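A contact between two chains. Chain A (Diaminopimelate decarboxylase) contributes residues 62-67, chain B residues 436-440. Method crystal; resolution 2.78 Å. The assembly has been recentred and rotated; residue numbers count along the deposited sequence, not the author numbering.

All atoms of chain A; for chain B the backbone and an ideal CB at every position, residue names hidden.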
# COMPACT_ATOMS: atom_id res chain seq x y z
N CYS A 62 14.49 -0.33 1.49
CA CYS A 62 14.66 -1.75 1.25
C CYS A 62 15.41 -2.40 2.41
O CYS A 62 16.63 -2.28 2.50
CB CYS A 62 15.41 -2.00 -0.06
SG CYS A 62 15.39 -3.74 -0.56
N PRO A 63 14.71 -3.12 3.29
CA PRO A 63 15.34 -3.56 4.55
C PRO A 63 15.91 -4.97 4.54
O PRO A 63 16.19 -5.51 5.61
CB PRO A 63 14.18 -3.44 5.56
CG PRO A 63 12.91 -3.53 4.73
CD PRO A 63 13.26 -3.42 3.27
N ASN A 64 16.10 -5.57 3.36
CA ASN A 64 16.65 -6.92 3.31
C ASN A 64 18.03 -6.97 3.94
O ASN A 64 18.86 -6.08 3.73
CB ASN A 64 16.71 -7.42 1.86
CG ASN A 64 17.11 -8.88 1.77
OD1 ASN A 64 18.28 -9.23 1.92
ND2 ASN A 64 16.13 -9.75 1.53
N ALA A 65 18.28 -8.03 4.71
CA ALA A 65 19.50 -8.10 5.51
C ALA A 65 20.75 -8.13 4.63
O ALA A 65 21.78 -7.56 4.99
CB ALA A 65 19.46 -9.33 6.41
N SER A 66 20.67 -8.79 3.47
CA SER A 66 21.81 -8.81 2.56
C SER A 66 22.18 -7.41 2.11
O SER A 66 23.36 -7.07 2.01
CB SER A 66 21.50 -9.71 1.36
OG SER A 66 21.27 -11.04 1.76
N ILE A 67 21.18 -6.57 1.83
CA ILE A 67 21.47 -5.18 1.48
C ILE A 67 22.13 -4.47 2.66
O ILE A 67 23.09 -3.71 2.49
CB ILE A 67 20.18 -4.46 1.03
CG1 ILE A 67 19.47 -5.27 -0.06
CG2 ILE A 67 20.49 -3.05 0.54
CD1 ILE A 67 20.27 -5.38 -1.35
N UNK B 436 11.47 -15.25 6.48
CA UNK B 436 11.69 -15.95 5.23
C UNK B 436 12.96 -15.50 4.51
O UNK B 436 13.18 -15.91 3.37
CB UNK B 436 10.48 -15.75 4.31
N UNK B 437 13.78 -14.69 5.17
CA UNK B 437 15.03 -14.18 4.55
C UNK B 437 16.15 -15.21 4.65
O UNK B 437 16.25 -15.86 5.69
CB UNK B 437 15.47 -12.88 5.22
N UNK B 438 16.93 -15.36 3.58
CA UNK B 438 18.05 -16.33 3.54
C UNK B 438 19.36 -15.55 3.42
O UNK B 438 19.41 -14.60 2.66
CB UNK B 438 17.90 -17.31 2.38
N UNK B 439 20.37 -15.97 4.18
CA UNK B 439 21.70 -15.31 4.19
C UNK B 439 22.54 -15.69 2.97
O UNK B 439 22.29 -16.76 2.40
CB UNK B 439 22.46 -15.68 5.46
N UNK B 440 23.52 -14.84 2.63
CA UNK B 440 24.40 -15.05 1.44
C UNK B 440 23.56 -15.20 0.18
O UNK B 440 23.71 -14.32 -0.68
CB UNK B 440 25.28 -16.29 1.62

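Chain A presents the start of a helix to this segment of chain B. Asn A64 occupies the N-cap position, and its OD1 accepts a hydrogen bond from Ser A66 N at 2.9 Å, so one of the free amides of the first turn is already satisfied by the chain itself. The N of Ala A65 has no such partner within chain A's stretch. The two segments run with their end-to-end directions 33° apart, and their backbones stay well separated: the CA atoms of Asn A64 and position 437 of chain B lie 7.5 Å apart, those of Ser A66 and position 439 6.7 Å. The direct contacts within 4.5 Å all involve a side chain on at least one side, and a water fills part of the gap.

Position 436 has nothing of chain A's stretch within 5.5 Å of its ideal CB, and the visible atoms place no demand on its side chain. The residue is Asn B436, which makes no contact here and is hydrogen-bonded elsewhere in the structure.

Position 437 is the one that addresses chain A. Its CA-to-CB bond points toward the other stretch, with the ideal CB 4.9 Å from Asn A64 ND2 and 5.5 Å from Ala A65 CB. Its backbone angles, -82/139, are extended and exclude few residues. What lies ahead is the N-terminal end of a helix, where backbone N-H groups and the helix dipole favour an acceptor, preferably a negative one. The gap can take some length: Glu or Gln could span it with room to choose a rotamer, and Asp or Asn might just reach it. The deposited residue is Glu B437. With chi1 at -65° (m) and chi2 at -176° (t), the chain extends from its backbone and brings the carboxylate to the helix start. Ala A65 N donates a weak hydrogen bond to Glu B437 OE1, 3.4 Å long with an N-H...acceptor angle of 154°. The other oxygen, Glu B437 OE2, packs 3.7 Å from Asn A64 CA and is hydrogen-bonded elsewhere in the structure. Glu B437 has more of its surface covered by the other stretch than any other residue of the two segments.

At position 438 the CA-to-CB bond points away, so chain A scarcely restricts the side chain; the extended angles of -115/137 would suit a beta-branched residue among many others. The backbone carbonyl matters more. Ile B438 fills the position, with its side chain no nearer than 7.2 Å, while water 1 is hydrogen-bonded to Ile B438 O at 2.9 Å, to Asn A64 OD1 at 3.1 Å and to Ser A66 OG at 2.8 Å, bridging a gap in which Ser A66 OG and Ile B438 O stand 4.1 Å apart.

Position 439 points sideways into space that chain A leaves open, and most residues would serve, small or polar ones among them. Ser B439, chi1 at 76° (p), makes no contact with the stretch. Position 440 points away, and its phi of 56° would be easiest for Gly or Asn; the residue is nevertheless Val B440, whose nearest approach is backbone, N lying 4.5 Å from Ser A66 OG.

Chain B (436-440) NEISV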
# COMPACT_ATOMS: atom_id res chain seq x y z
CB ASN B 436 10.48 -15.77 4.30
CG ASN B 436 9.32 -16.65 4.69
OD1 ASN B 436 9.50 -17.70 5.31
ND2 ASN B 436 8.11 -16.23 4.33
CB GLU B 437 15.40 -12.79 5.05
CG GLU B 437 14.43 -11.69 4.69
CD GLU B 437 14.86 -10.29 5.10
OE1 GLU B 437 15.85 -10.17 5.85
OE2 GLU B 437 14.20 -9.33 4.69
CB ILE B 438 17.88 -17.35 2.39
CG1 ILE B 438 16.42 -17.65 2.07
CG2 ILE B 438 18.67 -18.62 2.68
CD1 ILE B 438 15.80 -18.70 2.96
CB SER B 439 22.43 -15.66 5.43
OG SER B 439 22.93 -16.98 5.34
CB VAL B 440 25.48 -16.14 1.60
CG1 VAL B 440 25.98 -16.28 3.03
CG2 VAL B 440 25.10 -17.48 1.00
O HOH W 1 19.11 -11.82 3.41
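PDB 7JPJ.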